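Local atomic coordinates of putative lipoprotein GNA1162 (Neisseria meningitidis, PDB entry 4HRV), a protein that is of unknown function but, as a lipoprotein, is probably held at a membrane through its lipidated N terminus and belongs to the same clan as the TolB N-terminal domain. Residues Ile16-Pro21 with Gly33-Thr38; Glu57-Asn62 with Gln80-Asp85; Thr93-Ser98 with Thr106-Lys111. The protein carries 3 engineered substitutions. One frame throughout, in Å; residues are numbered along the deposited sequence.

Interaction 1 (Ile16-Pro21 with Gly33-Thr38); sequences ILVVPP and GMLAST. Engineered in segment 33-38: Met34 (natural residue Val).
Val18, on strand 15-23 of the central mixed sheet, packs against Leu35 of the short helix 34-37, and this is how that helical turn settles on one side of the sheet. Leu35 contributes the largest share. Its CG lies anti to the backbone N (chi1 -177°), and from there the CD1 branch reaches the strand, 3.4 Å from Val18 O and 3.5 Å from Val18 CG1. The two side chains slide past each other in opposite directions, and the methyl pair is tighter than ordinary van der Waals contact. Farther along the chain, Pro21 CG rests 4.1 Å from Met34 CG. Met34 is an engineered residue, present as selenomethionine, and its chain bends near the selenium. Pro21 presents a rigid apolar ring, and its CD also meets Leu35 CB at 4.2 Å. Thr38 turns its hydroxyl toward the strand, with OG1 3.9 Å from Val18 CG2. The same OG1 donates to Leu35 O at 2.9 Å, in the carbonyl plane, and that oxygen also accepts a bond from Thr38 N. The threonine thus satisfies its hydroxyl on the backbone of its own segment, three residues back, while facing a valine. On the other side of the strand, Val19 meets Phe59, Ile70 and Leu78 of three helices. Leu35 also touches Ala52, Met34 lies on Val92 of strand 86-99, and Thr38 packs against Met144 of the second subunit.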
ATOM      1  N   ILE B  16     -18.420  10.545   5.167  1.00 37.15           N
ATOM      2  CA  ILE B  16     -17.917  10.299   3.829  1.00 34.47           C
ATOM      3  C   ILE B  16     -18.739   9.249   3.111  1.00 35.82           C
ATOM      4  O   ILE B  16     -18.865   8.116   3.587  1.00 35.22           O
ATOM      5  CB  ILE B  16     -16.475   9.813   3.870  1.00 32.17           C
ATOM      6  CG1 ILE B  16     -15.559  10.906   4.422  1.00 34.59           C
ATOM      7  CG2 ILE B  16     -16.012   9.370   2.491  1.00 29.45           C
ATOM      8  CD1 ILE B  16     -14.095  10.461   4.493  1.00 36.32           C
ATOM      9  N   LEU B  17     -19.275   9.643   1.959  1.00 32.70           N
ATOM     10  CA  LEU B  17     -19.920   8.724   1.032  1.00 33.32           C
ATOM     11  C   LEU B  17     -18.875   8.140   0.079  1.00 33.13           C
ATOM     12  O   LEU B  17     -18.228   8.864  -0.683  1.00 29.74           O
ATOM     13  CB  LEU B  17     -21.005   9.456   0.224  1.00 32.75           C
ATOM     14  CG  LEU B  17     -21.751   8.629  -0.826  1.00 35.64           C
ATOM     15  CD1 LEU B  17     -22.539   7.523  -0.154  1.00 37.21           C
ATOM     16  CD2 LEU B  17     -22.685   9.504  -1.685  1.00 32.52           C
ATOM     17  N   VAL B  18     -18.691   6.828   0.140  1.00 28.69           N
ATOM     18  CA  VAL B  18     -17.881   6.152  -0.856  1.00 26.41           C
ATOM     19  C   VAL B  18     -18.789   5.568  -1.917  1.00 28.70           C
ATOM     20  O   VAL B  18     -19.624   4.701  -1.640  1.00 28.21           O
ATOM     21  CB  VAL B  18     -16.988   5.055  -0.246  1.00 26.43           C
ATOM     22  CG1 VAL B  18     -15.979   4.581  -1.288  1.00 25.82           C
ATOM     23  CG2 VAL B  18     -16.277   5.604   1.001  1.00 26.59           C
ATOM     24  N   VAL B  19     -18.650   6.071  -3.139  1.00 32.16           N
ATOM     25  CA  VAL B  19     -19.468   5.573  -4.231  1.00 30.88           C
ATOM     26  C   VAL B  19     -18.768   4.368  -4.854  1.00 30.22           C
ATOM     27  O   VAL B  19     -17.559   4.210  -4.708  1.00 30.04           O
ATOM     28  CB  VAL B  19     -19.736   6.642  -5.310  1.00 29.80           C
ATOM     29  CG1 VAL B  19     -20.580   7.801  -4.737  1.00 27.86           C
ATOM     30  CG2 VAL B  19     -18.444   7.126  -5.908  1.00 26.97           C
ATOM     31  N   PRO B  20     -19.537   3.499  -5.524  1.00 33.38           N
ATOM     32  CA  PRO B  20     -18.949   2.350  -6.217  1.00 35.37           C
ATOM     33  C   PRO B  20     -17.782   2.797  -7.078  1.00 35.38           C
ATOM     34  O   PRO B  20     -17.927   3.718  -7.882  1.00 32.70           O
ATOM     35  CB  PRO B  20     -20.096   1.852  -7.093  1.00 38.66           C
ATOM     36  CG  PRO B  20     -21.317   2.197  -6.326  1.00 36.32           C
ATOM     37  CD  PRO B  20     -21.007   3.495  -5.592  1.00 33.84           C
ATOM     38  N   PRO B  21     -16.616   2.160  -6.907  1.00 31.05           N
ATOM     39  CA  PRO B  21     -15.449   2.603  -7.668  1.00 33.67           C
ATOM     40  C   PRO B  21     -15.582   2.360  -9.165  1.00 30.64           C
ATOM     41  O   PRO B  21     -16.221   1.399  -9.586  1.00 35.76           O
ATOM     42  CB  PRO B  21     -14.304   1.764  -7.071  1.00 38.93           C
ATOM     43  CG  PRO B  21     -14.772   1.455  -5.668  1.00 41.19           C
ATOM     44  CD  PRO B  21     -16.254   1.204  -5.846  1.00 37.41           C
ATOM     45  N   GLY B  33     -15.688  -6.187  -4.515  1.00 50.37           N
ATOM     46  CA  GLY B  33     -15.475  -6.152  -3.078  1.00 47.42           C
ATOM     47  C   GLY B  33     -14.677  -4.968  -2.576  1.00 45.47           C
ATOM     48  O   GLY B  33     -14.450  -4.826  -1.375  1.00 45.64           O
HETATM   49  N   MSE B  34     -14.239  -4.109  -3.485  1.00 41.48           N
HETATM   50  CA  MSE B  34     -13.404  -2.990  -3.079  1.00 37.12           C
HETATM   51  C   MSE B  34     -14.148  -1.988  -2.186  1.00 37.09           C
HETATM   52  O   MSE B  34     -13.603  -1.514  -1.183  1.00 34.92           O
HETATM   53  CB  MSE B  34     -12.820  -2.296  -4.302  1.00 37.03           C
HETATM   54  CG  MSE B  34     -12.003  -1.083  -3.960  1.00 38.11           C
HETATM   55 SE   MSE B  34     -11.045  -0.426  -5.517  1.00 52.55          SE
HETATM   56  CE  MSE B  34      -9.215  -0.689  -4.878  1.00 74.07           C
ATOM     57  N   LEU B  35     -15.390  -1.670  -2.553  1.00 38.43           N
ATOM     58  CA  LEU B  35     -16.203  -0.734  -1.776  1.00 34.94           C
ATOM     59  C   LEU B  35     -16.239  -1.140  -0.306  1.00 36.19           C
ATOM     60  O   LEU B  35     -15.986  -0.322   0.577  1.00 35.40           O
ATOM     61  CB  LEU B  35     -17.625  -0.647  -2.344  1.00 32.09           C
ATOM     62  CG  LEU B  35     -18.569   0.357  -1.659  1.00 34.68           C
ATOM     63  CD1 LEU B  35     -17.912   1.709  -1.532  1.00 34.01           C
ATOM     64  CD2 LEU B  35     -19.910   0.466  -2.399  1.00 37.33           C
ATOM     65  N   ALA B  36     -16.544  -2.412  -0.055  1.00 40.41           N
ATOM     66  CA  ALA B  36     -16.538  -2.970   1.300  1.00 46.14           C
ATOM     67  C   ALA B  36     -15.200  -2.795   2.031  1.00 46.00           C
ATOM     68  O   ALA B  36     -15.164  -2.538   3.238  1.00 48.65           O
ATOM     69  CB  ALA B  36     -16.919  -4.443   1.257  1.00 51.02           C
ATOM     70  N   SER B  37     -14.099  -2.929   1.305  1.00 41.48           N
ATOM     71  CA  SER B  37     -12.783  -2.866   1.933  1.00 44.70           C
ATOM     72  C   SER B  37     -12.422  -1.486   2.498  1.00 39.90           C
ATOM     73  O   SER B  37     -11.440  -1.350   3.242  1.00 35.42           O
ATOM     74  CB  SER B  37     -11.698  -3.322   0.953  1.00 48.99           C
ATOM     75  OG  SER B  37     -11.249  -2.238   0.159  1.00 50.68           O
ATOM     76  N   THR B  38     -13.203  -0.458   2.160  1.00 36.17           N
ATOM     77  CA  THR B  38     -12.815   0.887   2.547  1.00 31.94           C
ATOM     78  C   THR B  38     -13.378   1.262   3.912  1.00 36.48           C
ATOM     79  O   THR B  38     -12.947   2.238   4.515  1.00 36.65           O
ATOM     80  CB  THR B  38     -13.281   1.944   1.524  1.00 35.22           C
ATOM     81  OG1 THR B  38     -14.708   2.054   1.571  1.00 38.15           O
ATOM     82  CG2 THR B  38     -12.856   1.564   0.127  1.00 32.16           C
TER

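Interaction 2 (Glu57-Asn62 with Gln80-Asp85); sequences ETFKQN and QIFGND
In Thr58 a chi1 of -69° sets OG1 beside the backbone N and leaves CG2 anti to that N, which sends the methyl toward helix 75-82, while Phe82 has its CG anti to the carbonyl carbon (chi1 -67°), bringing the ring forward to meet it. The two side chains come tip to tip, with Thr58 CG2 3.6 Å from Phe82 CZ. The same methyl also lies 3.8 Å from Ile81 CG2, so a single small group on one helix touches two neighbouring residues on the other. Threonine suits the place because its methyl can join the apolar contact while OG1 turns back to its own helix in a weak hydrogen bond to Val54 O.

Beside it, the Phe59 and Phe82 side chains cross at about a right angle. Their ring centroids are 5.4 Å apart and the planes are inclined at 54°, an oblique aromatic pair. Phe82 CZ sits 3.9 Å above one face of the Phe59 ring, displaced toward its rim, and Phe59 CZ approaches Phe82 CE2 to 3.8 Å.

The end of helix 52-61 is secured by Asn62. Its ND2 gives a short, nearly straight bond of 2.7 Å to Thr58 O, coming from above the carbonyl plane, whereas Asn62 N reaches that oxygen from the opposite face. Thr58 O is thus gripped twice, and the ND2 bond holds the amide near Ile81. Gly83 follows the last residue of helix 75-82, and its positive phi comes easily to a residue without a side chain. Underneath, Phe59 rests on Pro20 and Phe82 on Leu17, so the two helices pack together onto strand 15-23, while beyond them Asp85 forms a salt bridge with Arg118.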
ATOM      1  N   GLU B  57     -27.785  -0.229  -2.276  1.00 38.02           N
ATOM      2  CA  GLU B  57     -29.235  -0.366  -2.353  1.00 38.89           C
ATOM      3  C   GLU B  57     -29.928   0.969  -2.608  1.00 37.79           C
ATOM      4  O   GLU B  57     -30.914   1.031  -3.345  1.00 36.17           O
ATOM      5  CB  GLU B  57     -29.802  -1.030  -1.095  1.00 43.48           C
ATOM      6  CG  GLU B  57     -31.335  -1.084  -1.053  1.00 49.11           C
ATOM      7  CD  GLU B  57     -31.939  -1.917  -2.178  1.00 54.18           C
ATOM      8  OE1 GLU B  57     -31.252  -2.830  -2.690  1.00 54.96           O
ATOM      9  OE2 GLU B  57     -33.104  -1.653  -2.550  1.00 54.76           O
ATOM     10  N   THR B  58     -29.418   2.036  -2.000  1.00 36.12           N
ATOM     11  CA  THR B  58     -29.996   3.361  -2.242  1.00 34.25           C
ATOM     12  C   THR B  58     -29.832   3.792  -3.695  1.00 32.05           C
ATOM     13  O   THR B  58     -30.745   4.359  -4.283  1.00 34.85           O
ATOM     14  CB  THR B  58     -29.405   4.434  -1.305  1.00 35.48           C
ATOM     15  OG1 THR B  58     -29.851   4.173   0.028  1.00 39.67           O
ATOM     16  CG2 THR B  58     -29.862   5.832  -1.720  1.00 35.49           C
ATOM     17  N   PHE B  59     -28.667   3.534  -4.278  1.00 31.90           N
ATOM     18  CA  PHE B  59     -28.490   3.841  -5.693  1.00 35.54           C
ATOM     19  C   PHE B  59     -29.431   3.007  -6.555  1.00 37.97           C
ATOM     20  O   PHE B  59     -30.024   3.511  -7.500  1.00 40.60           O
ATOM     21  CB  PHE B  59     -27.041   3.654  -6.129  1.00 35.92           C
ATOM     22  CG  PHE B  59     -26.153   4.796  -5.742  1.00 35.14           C
ATOM     23  CD1 PHE B  59     -26.356   6.056  -6.292  1.00 34.30           C
ATOM     24  CD2 PHE B  59     -25.140   4.623  -4.819  1.00 33.01           C
ATOM     25  CE1 PHE B  59     -25.551   7.119  -5.939  1.00 30.97           C
ATOM     26  CE2 PHE B  59     -24.332   5.682  -4.458  1.00 36.28           C
ATOM     27  CZ  PHE B  59     -24.546   6.941  -5.017  1.00 34.04           C
ATOM     28  N   LYS B  60     -29.570   1.732  -6.217  1.00 39.57           N
ATOM     29  CA  LYS B  60     -30.456   0.856  -6.971  1.00 42.23           C
ATOM     30  C   LYS B  60     -31.883   1.394  -6.934  1.00 45.62           C
ATOM     31  O   LYS B  60     -32.559   1.453  -7.957  1.00 44.43           O
ATOM     32  CB  LYS B  60     -30.400  -0.583  -6.450  1.00 42.49           C
ATOM     33  CG  LYS B  60     -31.511  -1.470  -7.005  1.00 50.85           C
ATOM     34  CD  LYS B  60     -31.333  -2.931  -6.616  1.00 58.23           C
ATOM     35  CE  LYS B  60     -32.303  -3.829  -7.389  1.00 62.02           C
ATOM     36  NZ  LYS B  60     -32.045  -5.286  -7.185  1.00 63.63           N
ATOM     37  N   GLN B  61     -32.338   1.801  -5.755  1.00 46.41           N
ATOM     38  CA  GLN B  61     -33.686   2.324  -5.627  1.00 50.43           C
ATOM     39  C   GLN B  61     -33.844   3.626  -6.401  1.00 52.56           C
ATOM     40  O   GLN B  61     -34.940   3.967  -6.837  1.00 55.45           O
ATOM     41  CB  GLN B  61     -34.052   2.521  -4.158  1.00 53.09           C
ATOM     42  CG  GLN B  61     -34.108   1.223  -3.384  1.00 56.47           C
ATOM     43  CD  GLN B  61     -34.712   1.398  -2.012  1.00 61.47           C
ATOM     44  OE1 GLN B  61     -34.805   2.515  -1.506  1.00 62.84           O
ATOM     45  NE2 GLN B  61     -35.138   0.296  -1.404  1.00 63.17           N
ATOM     46  N   ASN B  62     -32.744   4.350  -6.575  1.00 51.88           N
ATOM     47  CA  ASN B  62     -32.780   5.590  -7.342  1.00 50.86           C
ATOM     48  C   ASN B  62     -32.471   5.372  -8.814  1.00 51.24           C
ATOM     49  O   ASN B  62     -32.114   6.310  -9.521  1.00 54.19           O
ATOM     50  CB  ASN B  62     -31.829   6.634  -6.754  1.00 49.50           C
ATOM     51  CG  ASN B  62     -32.385   7.291  -5.504  1.00 50.75           C
ATOM     52  OD1 ASN B  62     -33.127   8.276  -5.581  1.00 54.25           O
ATOM     53  ND2 ASN B  62     -32.039   6.746  -4.345  1.00 44.30           N
ATOM     54  N   GLN B  80     -27.963  15.752  -1.368  1.00 40.36           N
ATOM     55  CA  GLN B  80     -29.418  15.800  -1.231  1.00 44.20           C
ATOM     56  C   GLN B  80     -29.974  14.436  -0.828  1.00 47.08           C
ATOM     57  O   GLN B  80     -30.985  14.349  -0.132  1.00 49.30           O
ATOM     58  CB  GLN B  80     -30.101  16.256  -2.532  1.00 47.88           C
ATOM     59  CG  GLN B  80     -29.947  17.732  -2.889  1.00 53.14           C
ATOM     60  CD  GLN B  80     -30.731  18.118  -4.150  1.00 59.20           C
ATOM     61  OE1 GLN B  80     -30.170  18.647  -5.113  1.00 61.64           O
ATOM     62  NE2 GLN B  80     -32.034  17.855  -4.140  1.00 60.21           N
ATOM     63  N   ILE B  81     -29.326  13.365  -1.276  1.00 41.86           N
ATOM     64  CA  ILE B  81     -29.817  12.027  -0.971  1.00 41.17           C
ATOM     65  C   ILE B  81     -29.332  11.512   0.373  1.00 37.61           C
ATOM     66  O   ILE B  81     -30.122  11.042   1.190  1.00 39.47           O
ATOM     67  CB  ILE B  81     -29.413  11.014  -2.047  1.00 43.59           C
ATOM     68  CG1 ILE B  81     -30.127  11.336  -3.360  1.00 44.51           C
ATOM     69  CG2 ILE B  81     -29.707   9.586  -1.556  1.00 40.01           C
ATOM     70  CD1 ILE B  81     -29.538  10.632  -4.581  1.00 44.69           C
ATOM     71  N   PHE B  82     -28.030  11.623   0.611  1.00 34.99           N
ATOM     72  CA  PHE B  82     -27.415  10.970   1.754  1.00 33.14           C
ATOM     73  C   PHE B  82     -27.110  11.888   2.952  1.00 37.50           C
ATOM     74  O   PHE B  82     -26.917  11.401   4.070  1.00 37.69           O
ATOM     75  CB  PHE B  82     -26.103  10.318   1.326  1.00 30.97           C
ATOM     76  CG  PHE B  82     -26.253   9.164   0.374  1.00 33.41           C
ATOM     77  CD1 PHE B  82     -26.508   7.884   0.849  1.00 37.51           C
ATOM     78  CD2 PHE B  82     -26.061   9.343  -0.984  1.00 32.19           C
ATOM     79  CE1 PHE B  82     -26.607   6.802  -0.028  1.00 34.56           C
ATOM     80  CE2 PHE B  82     -26.159   8.268  -1.864  1.00 32.32           C
ATOM     81  CZ  PHE B  82     -26.437   6.999  -1.378  1.00 31.56           C
ATOM     82  N   GLY B  83     -27.005  13.191   2.713  1.00 37.45           N
ATOM     83  CA  GLY B  83     -26.629  14.116   3.776  1.00 37.00           C
ATOM     84  C   GLY B  83     -25.153  14.081   4.136  1.00 39.38           C
ATOM     85  O   GLY B  83     -24.753  14.584   5.188  1.00 39.56           O
ATOM     86  N   ASN B  84     -24.344  13.472   3.268  1.00 36.15           N
ATOM     87  CA  ASN B  84     -22.901  13.360   3.467  1.00 33.03           C
ATOM     88  C   ASN B  84     -22.121  14.680   3.315  1.00 35.23           C
ATOM     89  O   ASN B  84     -22.444  15.504   2.471  1.00 37.56           O
ATOM     90  CB  ASN B  84     -22.327  12.317   2.488  1.00 30.87           C
ATOM     91  CG  ASN B  84     -22.590  12.672   1.034  1.00 31.56           C
ATOM     92  OD1 ASN B  84     -21.659  12.861   0.261  1.00 37.62           O
ATOM     93  ND2 ASN B  84     -23.862  12.768   0.658  1.00 29.32           N
ATOM     94  N   ASP B  85     -21.071  14.858   4.114  1.00 39.84           N
ATOM     95  CA  ASP B  85     -20.193  16.019   3.962  1.00 40.54           C
ATOM     96  C   ASP B  85     -19.281  15.903   2.736  1.00 33.77           C
ATOM     97  O   ASP B  85     -18.987  16.894   2.075  1.00 34.62           O
ATOM     98  CB  ASP B  85     -19.313  16.205   5.198  1.00 43.77           C
ATOM     99  CG  ASP B  85     -20.113  16.423   6.471  1.00 46.85           C
ATOM    100  OD1 ASP B  85     -21.095  17.189   6.450  1.00 45.97           O
ATOM    101  OD2 ASP B  85     -19.737  15.827   7.503  1.00 52.10           O
TER

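Interaction 3 (Thr93-Ser98 with Thr106-Lys111); sequences TEYGTS and TTVSAK
Glu94 stands directly across from Ser109 on neighbouring antiparallel strands, and its side chain leans over the partner strand. CB begins beside the serine, 3.8 Å from Ser109 OG. CG, anti to the backbone N (chi1 -168°), passes 4.0 Å from Thr107 CG2, and CD comes closer to that methyl, at 3.6 Å. At the tip, OE2 lies 3.2 Å from Thr107 CG2 and 3.5 Å from Ser109 OG, where any hydrogen bond is weak and unsettled, for the serine hydroxyl also pairs with Ser129 OG. The extended glutamate therefore crosses the threonine obliquely, its carboxylate end coming closest to the methyl.

On the other face of the sheet Tyr95 and Val108 lie side by side, Tyr95 CD2 3.8 Å from Val108 CG2. Thr97 and Thr106 lie side by side in the same way, OG1 and CG2 of Thr97 both meeting Thr106 CG2. The second subunit packs on this face: its Ile153 meets Thr106 and Val108, and its Ser156 meets Tyr95.

Between the faces runs the backbone bonding. Gly96 and Thr107 exchange two bonds, Thr107 N to Gly96 O being 2.9 Å. Glycine is apt at 96, since at its backbone angles a CB would press on the preceding carbonyl oxygen. At the other end Thr93 N reaches Ser109 O at 2.9 Å, and Glu94 N bonds the same oxygen from the same face of its plane. Two residues set against one make a classic beta bulge, here within the long hairpin of strands 86-99 and 104-116.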
ATOM      1  N   THR B  93      -7.188   1.888 -12.231  1.00 31.36           N
ATOM      2  CA  THR B  93      -6.641   2.188 -13.548  1.00 38.30           C
ATOM      3  C   THR B  93      -5.848   1.014 -14.109  1.00 42.32           C
ATOM      4  O   THR B  93      -5.636   0.914 -15.320  1.00 45.90           O
ATOM      5  CB  THR B  93      -5.740   3.432 -13.493  1.00 42.99           C
ATOM      6  OG1 THR B  93      -4.643   3.193 -12.594  1.00 46.97           O
ATOM      7  CG2 THR B  93      -6.535   4.622 -13.004  1.00 40.36           C
ATOM      8  N   GLU B  94      -5.409   0.124 -13.227  1.00 40.75           N
ATOM      9  CA  GLU B  94      -4.739  -1.088 -13.674  1.00 41.92           C
ATOM     10  C   GLU B  94      -5.114  -2.301 -12.822  1.00 39.40           C
ATOM     11  O   GLU B  94      -5.264  -2.203 -11.612  1.00 36.93           O
ATOM     12  CB  GLU B  94      -3.221  -0.883 -13.686  1.00 43.63           C
ATOM     13  CG  GLU B  94      -2.477  -1.980 -14.401  1.00 53.94           C
ATOM     14  CD  GLU B  94      -1.055  -1.587 -14.755  1.00 62.04           C
ATOM     15  OE1 GLU B  94      -0.549  -2.062 -15.798  1.00 64.51           O
ATOM     16  OE2 GLU B  94      -0.450  -0.802 -13.990  1.00 64.79           O
ATOM     17  N   TYR B  95      -5.262  -3.451 -13.461  1.00 41.20           N
ATOM     18  CA  TYR B  95      -5.552  -4.675 -12.734  1.00 43.35           C
ATOM     19  C   TYR B  95      -5.273  -5.873 -13.614  1.00 45.38           C
ATOM     20  O   TYR B  95      -5.935  -6.070 -14.633  1.00 45.74           O
ATOM     21  CB  TYR B  95      -7.011  -4.705 -12.292  1.00 39.81           C
ATOM     22  CG  TYR B  95      -7.378  -5.876 -11.403  1.00 41.91           C
ATOM     23  CD1 TYR B  95      -7.622  -7.142 -11.941  1.00 49.34           C
ATOM     24  CD2 TYR B  95      -7.500  -5.715 -10.031  1.00 41.18           C
ATOM     25  CE1 TYR B  95      -7.970  -8.213 -11.128  1.00 50.99           C
ATOM     26  CE2 TYR B  95      -7.851  -6.775  -9.213  1.00 44.78           C
ATOM     27  CZ  TYR B  95      -8.077  -8.020  -9.762  1.00 50.29           C
ATOM     28  OH  TYR B  95      -8.422  -9.064  -8.938  1.00 51.55           O
ATOM     29  N   GLY B  96      -4.299  -6.682 -13.227  1.00 47.33           N
ATOM     30  CA  GLY B  96      -4.015  -7.864 -14.009  1.00 48.40           C
ATOM     31  C   GLY B  96      -2.647  -8.437 -13.748  1.00 44.87           C
ATOM     32  O   GLY B  96      -1.954  -8.052 -12.801  1.00 39.25           O
ATOM     33  N   THR B  97      -2.260  -9.372 -14.604  1.00 51.82           N
ATOM     34  CA  THR B  97      -0.996 -10.064 -14.443  1.00 57.34           C
ATOM     35  C   THR B  97      -0.288 -10.167 -15.785  1.00 62.02           C
ATOM     36  O   THR B  97      -0.876 -10.603 -16.775  1.00 64.40           O
ATOM     37  CB  THR B  97      -1.211 -11.482 -13.876  1.00 58.82           C
ATOM     38  OG1 THR B  97      -2.100 -11.422 -12.753  1.00 57.02           O
ATOM     39  CG2 THR B  97       0.111 -12.090 -13.440  1.00 56.43           C
ATOM     40  N   SER B  98       0.966  -9.729 -15.816  1.00 63.56           N
ATOM     41  CA  SER B  98       1.819  -9.929 -16.972  1.00 69.35           C
ATOM     42  C   SER B  98       2.328 -11.356 -16.887  1.00 68.04           C
ATOM     43  O   SER B  98       3.103 -11.684 -15.991  1.00 66.32           O
ATOM     44  CB  SER B  98       2.998  -8.959 -16.937  1.00 73.46           C
ATOM     45  OG  SER B  98       3.793  -9.169 -15.778  1.00 76.16           O
ATOM     46  N   THR B 106       1.673  -9.535 -10.765  1.00 48.14           N
ATOM     47  CA  THR B 106       0.356  -8.905 -10.699  1.00 42.99           C
ATOM     48  C   THR B 106       0.483  -7.454 -10.251  1.00 38.58           C
ATOM     49  O   THR B 106       1.230  -7.131  -9.317  1.00 35.39           O
ATOM     50  CB  THR B 106      -0.635  -9.646  -9.769  1.00 48.55           C
ATOM     51  OG1 THR B 106      -0.381  -9.297  -8.405  1.00 56.44           O
ATOM     52  CG2 THR B 106      -0.548 -11.149  -9.945  1.00 47.12           C
ATOM     53  N   THR B 107      -0.251  -6.587 -10.935  1.00 38.46           N
ATOM     54  CA  THR B 107      -0.195  -5.164 -10.678  1.00 38.90           C
ATOM     55  C   THR B 107      -1.615  -4.657 -10.470  1.00 36.59           C
ATOM     56  O   THR B 107      -2.508  -4.996 -11.240  1.00 39.96           O
ATOM     57  CB  THR B 107       0.419  -4.417 -11.879  1.00 44.40           C
ATOM     58  OG1 THR B 107       1.786  -4.812 -12.056  1.00 49.40           O
ATOM     59  CG2 THR B 107       0.350  -2.914 -11.664  1.00 47.67           C
ATOM     60  N   VAL B 108      -1.818  -3.869  -9.421  1.00 36.60           N
ATOM     61  CA  VAL B 108      -3.061  -3.129  -9.241  1.00 33.48           C
ATOM     62  C   VAL B 108      -2.710  -1.672  -8.964  1.00 34.69           C
ATOM     63  O   VAL B 108      -1.849  -1.386  -8.138  1.00 32.13           O
ATOM     64  CB  VAL B 108      -3.906  -3.667  -8.070  1.00 31.72           C
ATOM     65  CG1 VAL B 108      -5.235  -2.882  -7.970  1.00 34.08           C
ATOM     66  CG2 VAL B 108      -4.204  -5.123  -8.274  1.00 35.08           C
ATOM     67  N   SER B 109      -3.367  -0.756  -9.669  1.00 31.50           N
ATOM     68  CA  SER B 109      -3.150   0.662  -9.457  1.00 30.41           C
ATOM     69  C   SER B 109      -4.520   1.326  -9.382  1.00 30.85           C
ATOM     70  O   SER B 109      -5.438   0.961 -10.121  1.00 32.71           O
ATOM     71  CB  SER B 109      -2.350   1.278 -10.601  1.00 33.06           C
ATOM     72  OG  SER B 109      -1.160   0.560 -10.858  1.00 42.62           O
ATOM     73  N   ALA B 110      -4.647   2.282  -8.474  1.00 28.90           N
ATOM     74  CA  ALA B 110      -5.895   3.000  -8.279  1.00 30.34           C
ATOM     75  C   ALA B 110      -5.576   4.431  -7.884  1.00 30.45           C
ATOM     76  O   ALA B 110      -4.497   4.726  -7.368  1.00 32.08           O
ATOM     77  CB  ALA B 110      -6.743   2.329  -7.214  1.00 29.83           C
ATOM     78  N   LYS B 111      -6.517   5.320  -8.146  1.00 30.38           N
ATOM     79  CA  LYS B 111      -6.365   6.704  -7.788  1.00 32.08           C
ATOM     80  C   LYS B 111      -7.675   7.125  -7.138  1.00 33.65           C
ATOM     81  O   LYS B 111      -8.713   6.509  -7.364  1.00 31.35           O
ATOM     82  CB  LYS B 111      -6.054   7.538  -9.027  1.00 37.12           C
ATOM     83  CG  LYS B 111      -7.128   7.490 -10.104  1.00 42.75           C
ATOM     84  CD  LYS B 111      -6.655   8.215 -11.358  1.00 48.76           C
ATOM     85  CE  LYS B 111      -7.700   8.171 -12.461  1.00 54.82           C
ATOM     86  NZ  LYS B 111      -7.217   8.844 -13.700  1.00 59.56           N
TER

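Overall arrangement
From the N terminus the contacts form in series, none nested in or crossing another. Interaction 1 closes the loop that leaves strand 15-23 and returns with helix 34-37. Interaction 2 closes the excursion through helix 67-72, joining helices 52-61 and 75-82; it touches interaction 1 directly, for instance where Leu17 meets Asn84. Interaction 3 then zips up the hairpin after its turn. Strand 86-99 runs parallel beside strand 15-23, so interactions 1 and 3 share one sheet although their centres are about 18 Å apart. Both also meet the second subunit, whereas interaction 2 lies across the chain's centre from interaction 3, its centre about 29 Å away.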